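Local coordinates for protein cyclohexadienyl dehydratase (Synthetic construct, PDB 5JOS) that probably catalyses the dehydration of prephenate and arogenate in phenylalanine biosynthesis, using a fold of the periplasmic solute-binding type, at residues K117-A120 with D121-S125; T182-A185 with L186-K190; V198-D201 with K202-H206; K239-E242 with K243-L247. All blocks are in the same frame, centred on the assembly; numbering follows the deposited sequence.

Interaction 1 of 4, residues K117-A120 with D121-S125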
loop_
_atom_site.group_PDB
_atom_site.type_symbol
_atom_site.label_atom_id
_atom_site.label_comp_id
_atom_site.label_asym_id
_atom_site.label_seq_id
_atom_site.Cartn_x
_atom_site.Cartn_y
_atom_site.Cartn_z
ATOM N N LYS A 117 16.475 0.704 -15.036
ATOM C CA LYS A 117 17.126 0.065 -13.924
ATOM C C LYS A 117 18.423 0.805 -13.478
ATOM O O LYS A 117 18.610 1.122 -12.312
ATOM C CB LYS A 117 17.436 -1.369 -14.307
ATOM C CG LYS A 117 18.483 -2.011 -13.444
ATOM C CD LYS A 117 17.824 -2.746 -12.330
ATOM C CE LYS A 117 18.064 -4.207 -12.576
ATOM N NZ LYS A 117 19.537 -4.488 -12.525
ATOM N N GLU A 118 19.335 1.014 -14.388
ATOM C CA GLU A 118 20.555 1.730 -14.053
ATOM C C GLU A 118 20.368 3.208 -13.628
ATOM O O GLU A 118 21.297 3.818 -13.166
ATOM C CB GLU A 118 21.514 1.697 -15.233
ATOM C CG GLU A 118 21.083 2.576 -16.411
ATOM C CD GLU A 118 20.249 1.855 -17.438
ATOM O OE1 GLU A 118 19.528 0.867 -17.071
ATOM O OE2 GLU A 118 20.319 2.315 -18.610
ATOM N N ASP A 119 19.198 3.788 -13.787
ATOM C CA ASP A 119 18.985 5.169 -13.365
ATOM C C ASP A 119 18.305 5.185 -12.027
ATOM O O ASP A 119 17.785 6.209 -11.625
ATOM C CB ASP A 119 18.044 5.850 -14.364
ATOM C CG ASP A 119 18.734 6.292 -15.633
ATOM O OD1 ASP A 119 19.916 6.133 -15.740
ATOM O OD2 ASP A 119 18.090 6.847 -16.521
ATOM N N ALA A 120 18.141 4.025 -11.387
ATOM C CA ALA A 120 17.265 3.967 -10.184
ATOM C C ALA A 120 17.698 4.937 -9.071
ATOM O O ALA A 120 16.875 5.636 -8.423
ATOM C CB ALA A 120 17.234 2.545 -9.616
ATOM N N ASP A 121 18.996 4.881 -8.837
ATOM C CA ASP A 121 19.715 5.708 -7.844
ATOM C C ASP A 121 19.757 7.156 -8.324
ATOM O O ASP A 121 19.868 8.075 -7.566
ATOM C CB ASP A 121 21.146 5.190 -7.751
ATOM C CG ASP A 121 21.841 5.170 -9.148
ATOM O OD1 ASP A 121 21.153 4.917 -10.241
ATOM O OD2 ASP A 121 23.080 5.446 -9.139
ATOM N N LYS A 122 19.646 7.345 -9.623
ATOM C CA LYS A 122 19.792 8.645 -10.186
ATOM C C LYS A 122 18.520 9.452 -10.100
ATOM O O LYS A 122 18.606 10.657 -10.128
ATOM C CB LYS A 122 20.235 8.499 -11.617
ATOM C CG LYS A 122 19.939 9.700 -12.433
ATOM C CD LYS A 122 20.429 9.521 -13.851
ATOM C CE LYS A 122 20.384 10.895 -14.506
ATOM N NZ LYS A 122 20.741 10.869 -15.937
ATOM N N PHE A 123 17.343 8.828 -10.017
ATOM C CA PHE A 123 16.129 9.598 -9.912
ATOM C C PHE A 123 15.395 9.211 -8.640
ATOM O O PHE A 123 14.533 8.313 -8.648
ATOM C CB PHE A 123 15.228 9.338 -11.117
ATOM C CG PHE A 123 15.773 9.855 -12.424
ATOM C CD1 PHE A 123 15.904 11.201 -12.643
ATOM C CD2 PHE A 123 16.059 8.983 -13.469
ATOM C CE1 PHE A 123 16.362 11.692 -13.872
ATOM C CE2 PHE A 123 16.492 9.441 -14.702
ATOM C CZ PHE A 123 16.645 10.803 -14.917
ATOM N N LYS A 124 15.714 9.866 -7.535
ATOM C CA LYS A 124 15.080 9.479 -6.285
ATOM C C LYS A 124 14.362 10.573 -5.552
ATOM O O LYS A 124 13.741 10.323 -4.515
ATOM C CB LYS A 124 16.026 8.700 -5.378
ATOM C CG LYS A 124 17.490 9.070 -5.411
ATOM C CD LYS A 124 18.166 8.505 -4.159
ATOM C CE LYS A 124 19.665 8.797 -4.084
ATOM N NZ LYS A 124 20.454 7.776 -4.846
ATOM N N SER A 125 14.397 11.771 -6.101
ATOM C CA SER A 125 13.662 12.883 -5.543
ATOM C C SER A 125 13.040 13.687 -6.671
ATOM O O SER A 125 13.368 13.502 -7.883
ATOM C CB SER A 125 14.590 13.799 -4.757
ATOM O OG SER A 125 15.551 14.301 -5.660
#

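Interaction 2 of 4, residues T182-A185 with L186-K190. With NA (sodium ion), chain B.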
loop_
_atom_site.group_PDB
_atom_site.type_symbol
_atom_site.label_atom_id
_atom_site.label_comp_id
_atom_site.label_asym_id
_atom_site.label_seq_id
_atom_site.Cartn_x
_atom_site.Cartn_y
_atom_site.Cartn_z
ATOM N N THR A 182 1.186 4.329 -8.716
ATOM C CA THR A 182 2.102 3.458 -8.047
ATOM C C THR A 182 1.924 1.990 -8.513
ATOM O O THR A 182 2.922 1.297 -8.847
ATOM C CB THR A 182 1.983 3.563 -6.562
ATOM O OG1 THR A 182 2.271 4.913 -6.211
ATOM C CG2 THR A 182 2.950 2.612 -5.877
ATOM N N VAL A 183 0.681 1.534 -8.549
ATOM C CA VAL A 183 0.437 0.164 -8.871
ATOM C C VAL A 183 0.976 -0.205 -10.225
ATOM O O VAL A 183 1.592 -1.229 -10.385
ATOM C CB VAL A 183 -1.038 -0.227 -8.723
ATOM C CG1 VAL A 183 -1.917 0.379 -9.790
ATOM C CG2 VAL A 183 -1.096 -1.746 -8.735
ATOM N N GLU A 184 0.819 0.655 -11.201
ATOM C CA GLU A 184 1.345 0.412 -12.502
ATOM C C GLU A 184 2.844 0.458 -12.569
ATOM O O GLU A 184 3.429 -0.361 -13.265
ATOM C CB GLU A 184 0.862 1.461 -13.497
ATOM C CG GLU A 184 -0.601 1.310 -13.688
ATOM C CD GLU A 184 -1.132 2.278 -14.697
ATOM O OE1 GLU A 184 -2.199 2.770 -14.365
ATOM O OE2 GLU A 184 -0.517 2.489 -15.789
ATOM N N ALA A 185 3.448 1.448 -11.965
ATOM C CA ALA A 185 4.918 1.486 -11.904
ATOM C C ALA A 185 5.470 0.225 -11.373
ATOM O O ALA A 185 6.441 -0.296 -11.921
ATOM C CB ALA A 185 5.459 2.629 -11.053
ATOM N N LEU A 186 4.897 -0.256 -10.268
ATOM C CA LEU A 186 5.436 -1.409 -9.629
ATOM C C LEU A 186 5.322 -2.654 -10.522
ATOM O O LEU A 186 6.173 -3.551 -10.499
ATOM C CB LEU A 186 4.734 -1.712 -8.323
ATOM C CG LEU A 186 4.956 -0.660 -7.220
ATOM C CD1 LEU A 186 4.082 -1.046 -6.033
ATOM C CD2 LEU A 186 6.381 -0.639 -6.772
ATOM N N TYR A 187 4.247 -2.721 -11.262
ATOM C CA TYR A 187 3.981 -3.826 -12.103
ATOM C C TYR A 187 4.884 -3.841 -13.369
ATOM O O TYR A 187 5.417 -4.887 -13.719
ATOM C CB TYR A 187 2.549 -3.746 -12.504
ATOM C CG TYR A 187 2.104 -4.803 -13.458
ATOM C CD1 TYR A 187 1.622 -6.046 -13.035
ATOM C CD2 TYR A 187 2.157 -4.517 -14.820
ATOM C CE1 TYR A 187 1.205 -7.009 -14.003
ATOM C CE2 TYR A 187 1.759 -5.433 -15.765
ATOM C CZ TYR A 187 1.293 -6.657 -15.379
ATOM O OH TYR A 187 0.939 -7.433 -16.445
ATOM N N TYR A 188 5.015 -2.733 -14.032
ATOM C CA TYR A 188 5.985 -2.631 -15.099
ATOM C C TYR A 188 7.414 -2.882 -14.678
ATOM O O TYR A 188 8.129 -3.588 -15.389
ATOM C CB TYR A 188 5.944 -1.320 -15.812
ATOM C CG TYR A 188 4.615 -1.033 -16.477
ATOM C CD1 TYR A 188 4.047 -1.909 -17.391
ATOM C CD2 TYR A 188 3.981 0.231 -16.260
ATOM C CE1 TYR A 188 2.804 -1.598 -18.010
ATOM C CE2 TYR A 188 2.783 0.566 -16.872
ATOM C CZ TYR A 188 2.199 -0.346 -17.738
ATOM O OH TYR A 188 1.006 0.042 -18.260
ATOM N N ALA A 189 7.834 -2.387 -13.515
ATOM C CA ALA A 189 9.151 -2.721 -13.050
ATOM C C ALA A 189 9.282 -4.146 -12.683
ATOM O O ALA A 189 10.348 -4.757 -12.845
ATOM C CB ALA A 189 9.538 -1.829 -11.892
ATOM N N LYS A 190 8.276 -4.756 -12.107
ATOM C CA LYS A 190 8.550 -6.133 -11.813
ATOM C C LYS A 190 8.686 -7.011 -13.046
ATOM O O LYS A 190 9.437 -7.947 -13.013
ATOM C CB LYS A 190 7.630 -6.737 -10.796
ATOM C CG LYS A 190 6.232 -7.059 -11.145
ATOM C CD LYS A 190 5.615 -7.788 -9.939
ATOM C CE LYS A 190 4.116 -7.982 -10.150
ATOM N NZ LYS A 190 3.739 -9.216 -9.384
HETATM NA NA NA B . 12.597 -4.701 -13.251
HETATM O O HOH W 1 12.601 -4.724 -10.920
HETATM O O HOH W 2 14.996 -4.756 -13.088
#

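Interaction 3 of 4, residues V198-D201 with K202-H206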
loop_
_atom_site.group_PDB
_atom_site.type_symbol
_atom_site.label_atom_id
_atom_site.label_comp_id
_atom_site.label_asym_id
_atom_site.label_seq_id
_atom_site.Cartn_x
_atom_site.Cartn_y
_atom_site.Cartn_z
ATOM N N VAL A 198 10.727 3.798 -8.552
ATOM C CA VAL A 198 11.367 4.419 -7.373
ATOM C C VAL A 198 10.319 5.070 -6.477
ATOM O O VAL A 198 9.637 5.945 -6.924
ATOM C CB VAL A 198 12.369 5.490 -7.828
ATOM C CG1 VAL A 198 13.148 6.013 -6.627
ATOM C CG2 VAL A 198 13.329 4.891 -8.842
ATOM N N LEU A 199 10.132 4.630 -5.237
ATOM C CA LEU A 199 9.082 5.225 -4.379
ATOM C C LEU A 199 9.633 6.563 -3.838
ATOM O O LEU A 199 10.733 6.631 -3.412
ATOM C CB LEU A 199 8.601 4.355 -3.227
ATOM C CG LEU A 199 7.895 3.003 -3.483
ATOM C CD1 LEU A 199 7.579 2.413 -2.105
ATOM C CD2 LEU A 199 6.654 3.205 -4.396
ATOM N N VAL A 200 8.875 7.612 -4.027
ATOM C CA VAL A 200 9.253 8.939 -3.618
ATOM C C VAL A 200 8.077 9.408 -2.747
ATOM O O VAL A 200 6.920 9.039 -3.025
ATOM C CB VAL A 200 9.327 9.847 -4.868
ATOM C CG1 VAL A 200 9.800 11.246 -4.475
ATOM C CG2 VAL A 200 10.253 9.271 -5.921
ATOM N N ASP A 201 8.330 10.265 -1.778
ATOM C CA ASP A 201 7.282 10.819 -0.880
ATOM C C ASP A 201 6.588 12.023 -1.517
ATOM O O ASP A 201 6.499 12.100 -2.724
ATOM C CB ASP A 201 7.906 11.110 0.476
ATOM C CG ASP A 201 8.568 9.887 1.043
ATOM O OD1 ASP A 201 7.997 8.809 0.832
ATOM O OD2 ASP A 201 9.647 9.960 1.660
ATOM N N LYS A 202 6.099 12.963 -0.759
ATOM C CA LYS A 202 5.333 14.064 -1.343
ATOM C C LYS A 202 6.267 14.767 -2.307
ATOM O O LYS A 202 7.449 14.766 -2.122
ATOM C CB LYS A 202 4.949 15.075 -0.281
ATOM C CG LYS A 202 4.236 14.495 0.941
ATOM C CD LYS A 202 2.874 13.912 0.559
ATOM C CE LYS A 202 1.865 13.992 1.708
ATOM N NZ LYS A 202 0.481 14.012 1.141
ATOM N N PRO A 203 5.747 15.373 -3.344
ATOM C CA PRO A 203 4.353 15.461 -3.679
ATOM C C PRO A 203 3.866 14.221 -4.431
ATOM O O PRO A 203 2.743 14.183 -4.899
ATOM C CB PRO A 203 4.328 16.726 -4.570
ATOM C CG PRO A 203 5.658 16.693 -5.300
ATOM C CD PRO A 203 6.610 16.216 -4.217
ATOM N N PHE A 204 4.707 13.211 -4.634
ATOM C CA PHE A 204 4.297 12.089 -5.514
ATOM C C PHE A 204 3.164 11.264 -4.857
ATOM O O PHE A 204 2.145 10.961 -5.479
ATOM C CB PHE A 204 5.491 11.192 -5.806
ATOM C CG PHE A 204 6.514 11.784 -6.732
ATOM C CD1 PHE A 204 7.500 12.664 -6.282
ATOM C CD2 PHE A 204 6.516 11.455 -8.081
ATOM C CE1 PHE A 204 8.440 13.221 -7.185
ATOM C CE2 PHE A 204 7.460 11.976 -8.967
ATOM C CZ PHE A 204 8.428 12.857 -8.516
ATOM N N THR A 205 3.354 10.969 -3.581
ATOM C CA THR A 205 2.401 10.185 -2.800
ATOM C C THR A 205 1.201 11.036 -2.451
ATOM O O THR A 205 1.337 12.205 -2.337
ATOM C CB THR A 205 2.997 9.706 -1.513
ATOM O OG1 THR A 205 3.423 10.802 -0.777
ATOM C CG2 THR A 205 4.150 8.824 -1.749
ATOM N N HIS A 206 0.009 10.451 -2.446
ATOM C CA HIS A 206 -1.199 11.202 -2.106
ATOM C C HIS A 206 -2.169 10.377 -1.319
ATOM O O HIS A 206 -3.199 10.852 -0.947
ATOM C CB HIS A 206 -1.918 11.792 -3.347
ATOM C CG HIS A 206 -2.307 10.805 -4.401
ATOM N ND1 HIS A 206 -3.064 9.677 -4.164
ATOM C CD2 HIS A 206 -2.089 10.826 -5.735
ATOM C CE1 HIS A 206 -3.222 9.009 -5.286
ATOM N NE2 HIS A 206 -2.665 9.708 -6.254
#

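Interaction 4 of 4, residues K239-E242 with K243-L247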
loop_
_atom_site.group_PDB
_atom_site.type_symbol
_atom_site.label_atom_id
_atom_site.label_comp_id
_atom_site.label_asym_id
_atom_site.label_seq_id
_atom_site.Cartn_x
_atom_site.Cartn_y
_atom_site.Cartn_z
ATOM N N LYS A 239 11.339 -6.116 4.224
ATOM C CA LYS A 239 11.419 -7.469 3.640
ATOM C C LYS A 239 10.124 -7.791 2.913
ATOM O O LYS A 239 10.114 -8.377 1.863
ATOM C CB LYS A 239 11.642 -8.521 4.726
ATOM C CG LYS A 239 13.081 -8.897 4.860
ATOM C CD LYS A 239 13.838 -7.968 5.785
ATOM C CE LYS A 239 14.719 -8.792 6.717
ATOM N NZ LYS A 239 15.303 -7.964 7.814
ATOM N N LEU A 240 9.027 -7.357 3.468
ATOM C CA LEU A 240 7.756 -7.512 2.813
ATOM C C LEU A 240 7.646 -6.732 1.518
ATOM O O LEU A 240 7.073 -7.219 0.529
ATOM C CB LEU A 240 6.637 -7.054 3.747
ATOM C CG LEU A 240 6.375 -7.947 4.963
ATOM C CD1 LEU A 240 5.279 -7.276 5.822
ATOM C CD2 LEU A 240 5.882 -9.279 4.456
ATOM N N TYR A 241 8.132 -5.492 1.522
ATOM C CA TYR A 241 8.175 -4.702 0.271
ATOM C C TYR A 241 8.988 -5.431 -0.771
ATOM O O TYR A 241 8.633 -5.569 -1.953
ATOM C CB TYR A 241 8.841 -3.347 0.514
ATOM C CG TYR A 241 7.904 -2.240 0.985
ATOM C CD1 TYR A 241 6.963 -2.480 1.953
ATOM C CD2 TYR A 241 8.006 -0.925 0.474
ATOM C CE1 TYR A 241 6.125 -1.489 2.415
ATOM C CE2 TYR A 241 7.145 0.090 0.938
ATOM C CZ TYR A 241 6.245 -0.211 1.924
ATOM O OH TYR A 241 5.363 0.739 2.415
ATOM N N GLU A 242 10.102 -5.951 -0.330
ATOM C CA GLU A 242 10.928 -6.644 -1.249
ATOM C C GLU A 242 10.236 -7.901 -1.825
ATOM O O GLU A 242 10.157 -8.096 -3.053
ATOM C CB GLU A 242 12.183 -6.966 -0.500
ATOM C CG GLU A 242 13.171 -7.747 -1.242
ATOM C CD GLU A 242 14.384 -7.850 -0.363
ATOM O OE1 GLU A 242 14.667 -8.953 0.116
ATOM O OE2 GLU A 242 14.966 -6.789 -0.051
ATOM N N LYS A 243 9.767 -8.746 -0.924
ATOM C CA LYS A 243 9.121 -9.996 -1.277
ATOM C C LYS A 243 7.877 -9.772 -2.178
ATOM O O LYS A 243 7.734 -10.404 -3.217
ATOM C CB LYS A 243 8.714 -10.727 -0.003
ATOM C CG LYS A 243 7.947 -12.011 -0.237
ATOM C CD LYS A 243 7.538 -12.717 1.058
ATOM C CE LYS A 243 6.771 -13.981 0.675
ATOM N NZ LYS A 243 6.078 -14.665 1.831
ATOM N N TRP A 244 6.980 -8.906 -1.769
ATOM C CA TRP A 244 5.711 -8.746 -2.462
ATOM C C TRP A 244 5.691 -7.635 -3.501
ATOM O O TRP A 244 4.969 -7.746 -4.412
ATOM C CB TRP A 244 4.573 -8.495 -1.422
ATOM C CG TRP A 244 4.339 -9.655 -0.540
ATOM C CD1 TRP A 244 4.739 -9.795 0.728
ATOM C CD2 TRP A 244 3.709 -10.891 -0.916
ATOM N NE1 TRP A 244 4.354 -11.021 1.216
ATOM C CE2 TRP A 244 3.726 -11.717 0.204
ATOM C CE3 TRP A 244 3.127 -11.357 -2.111
ATOM C CZ2 TRP A 244 3.240 -13.017 0.194
ATOM C CZ3 TRP A 244 2.618 -12.645 -2.134
ATOM C CH2 TRP A 244 2.686 -13.481 -0.972
ATOM N N LEU A 245 6.446 -6.560 -3.347
ATOM C CA LEU A 245 6.414 -5.481 -4.317
ATOM C C LEU A 245 7.629 -5.493 -5.225
ATOM O O LEU A 245 7.731 -4.696 -6.141
ATOM C CB LEU A 245 6.384 -4.162 -3.614
ATOM C CG LEU A 245 5.255 -3.934 -2.611
ATOM C CD1 LEU A 245 5.246 -2.465 -2.197
ATOM C CD2 LEU A 245 3.907 -4.355 -3.140
ATOM N N LYS A 246 8.553 -6.398 -4.959
ATOM C CA LYS A 246 9.752 -6.550 -5.739
ATOM C C LYS A 246 10.542 -5.284 -5.747
ATOM O O LYS A 246 11.169 -4.989 -6.720
ATOM C CB LYS A 246 9.461 -6.932 -7.191
ATOM C CG LYS A 246 8.574 -8.126 -7.362
ATOM C CD LYS A 246 9.371 -9.324 -6.965
ATOM C CE LYS A 246 8.487 -10.406 -6.431
ATOM N NZ LYS A 246 9.473 -11.488 -6.191
ATOM N N LEU A 247 10.433 -4.528 -4.688
ATOM C CA LEU A 247 11.265 -3.381 -4.438
ATOM C C LEU A 247 12.451 -3.933 -3.676
ATOM O O LEU A 247 13.508 -4.221 -4.245
ATOM C CB LEU A 247 10.519 -2.408 -3.531
ATOM C CG LEU A 247 9.849 -1.238 -4.180
ATOM C CD1 LEU A 247 9.910 -1.253 -5.707
ATOM C CD2 LEU A 247 8.469 -1.057 -3.632
ATOM O OXT LEU A 247 12.345 -4.121 -2.457
HETATM O O HOH W 3 11.887 -9.827 -4.522
#

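Interaction 1 of 4, residues K117-A120 with D121-S125
Asp119 and Phe123 lie side by side along a type I beta turn. The carboxylate reaches the rim of the ring, OD2 of Asp119 coming within 3.5 Å of CE2 of Phe123, and the two planes stand steeply at 76°. With CG opposite its own carbonyl carbon (chi1 -79°), Asp119 sets its carboxylate beside the edge of that ring. Its carbonyl oxygen closes the turn, accepting from Lys122 N at 3.0 Å, the donor standing above the carbonyl plane, and weakly from Phe123 N. Ala120 and Asp121 are the two central residues of the turn. The short side chain of Ala120 points away from 121-125, while CG of Asp121, placed between its own N and carbonyl carbon, folds OD1 back to 3.1 Å from Glu118 O; both are acceptors, so this is closeness without a bond. Lys122 lays CG over the centre of the Phe123 ring, a fitting use of a long aliphatic stem. Lys124 NZ bonds to Asp121 O on a lone pair. The turn leads from strand 111-116 into helix 126-129, where Ser125 OG caps Asp128 N; Phe123 packs on Val134, and Arg116 offers Asp119 a long, weak ion pair.

Interaction 2 of 4, residues T182-A185 with L186-K190
Thr182 and Leu186 sit one turn apart on helix 182-190, an alpha-helix that packs against the mixed sheet of this binding-protein fold. On the packed side, CG2 of Thr182 meets CD1 of Leu186 at 3.8 Å, two branches running alongside each other. Thr182 holds CG2 anti to its N and turns OG1 (chi1 -60°) the other way, where it bonds to Thr112 OG1 and Gly110 N; a threonine can thus serve the sheet with one branch and the helix with the other. Ala185 and Ala189, both small, let the helix settle close to Thr112 and Leu114 of strand 111-116 and to Ala197. The backbone is regular: Tyr188 N donates to Glu184 O at 3.0 Å in a nearly straight bond.

The other side is looser. Val183 and Tyr187 face outward, and the stem of Tyr187 touches chiefly backbone, CB lying 3.4 Å from Val183 O. Between the two sides, Tyr188 and Glu184 run the same way with ring and carboxylate planes 77° apart, and CD2 of Tyr188 comes 3.1 Å from Glu184 O. Tyr188 also stacks with Phe167 and rests on Leu114. A serine in place of Tyr188 would probably leave Phe167 without its stacking partner and the Glu184 side chain free to turn. At the far end, Ala189 O binds the sodium ion at 2.3 Å, together with two waters and the carbonyls of His192 and Leu195.

Interaction 3 of 4, residues V198-D201 with K202-H206
Val200 and Phe204 supply the apolar part of this contact. CG1 of Val200 presses against CD1 of Phe204 at 3.3 Å, a tight fit, and the two side chains cross at a slant. A branched valine suits the spot because its forked head sets CG2 over the face of the ring while CG1 presses near CD1, on the same side of the ring. The polar part centres on Asp201 O, which accepts from Phe204 N at 2.8 Å and weakly from Thr205 N at 3.5 Å; the same oxygen lies in the plane of the Phe204 ring, at its edge. The first bond closes a type VI turn, made possible by the cis peptide before Pro203, a geometry that proline tolerates readily. Thr205 adds a methyl-to-carbonyl touch, its CG2 reaching 3.1 Å from Val200 O. Replacing Phe204 with an alanine is likely to open a gap beside Val200 and leave the ring of Phe147 without its partner. Within the fold, Phe204 also packs on Leu126 and Ile129 of helix 126-129 and, like Val200, on Pro113, while backbone bonds of Phe204 to Lys111 and of His206 to Phe109 tie the turn and the start of strand 205-213 to strands 111-116 and 107-109.

Interaction 4 of 4, residues K239-E242 with K243-L247
Leu245 sets a methyl over the flat face of the Tyr241 ring one turn earlier. Its CD1 stands over that face, offset toward the rim, 4.3 Å from the centroid of the Tyr241 ring and 17° off the ring normal, which makes a CH-pi contact. CD2 of Leu247 comes in at 4.1 Å from CD2 of Tyr241, so two leucines pack against one tyrosine, Leu245 over its face and Leu247 obliquely beside CD2. Leu240 instead meets an edge: its CD2 lies in the plane of the Trp244 indole, 3.9 Å from CD1 of Trp244. The extended chain of Lys243 (CG anti to N, chi1 176°) lies across one face of that indole, CE being 3.3 Å above the plane, before its amine reaches Asp51. Tyr241 and Leu240 turn toward helix 48-60, where both touch Phe48.

The backbone widens to a pi-type turn as helix 236-245 ends. Tyr241 O takes Leu245 N at 2.8 Å and, weakly, Leu247 N, while Lys246, with positive phi, leads the chain out of the helix. Lys246 N bonds weakly to Glu242 O, to which a water also donates.

The polar ends are settled mainly outside this stretch: Tyr241 OH bonds to Tyr106 O, and Asp51 receives both Lys243 NZ and Trp244 NE1. Glu242 OE2, however, lies 4.4 Å from OXT of Leu247, and two like charges at a helix C-terminus may raise each other's proton affinity.

All four contacts are local and follow one another along the chain, so none nests in or crosses another. Interaction 1 closes a turn between strand 111-116 and helix 126-129. Interaction 2 lies along helix 182-190, interaction 3 turns the chain from strand 195-197 into strand 205-213, and interaction 4 ends the last helix at the C-terminus. Val198 of interaction 3 packs on Phe123 and Ala120 of interaction 1, while Leu199 reaches the other way, touching Thr182 of interaction 2 and Tyr241 and Leu247 of interaction 4. Leu186 and Lys190 join helix 182-190 to that same C-terminal tail. Interaction 1 touches neither interaction 2 nor interaction 4, so 198-201 bridges them.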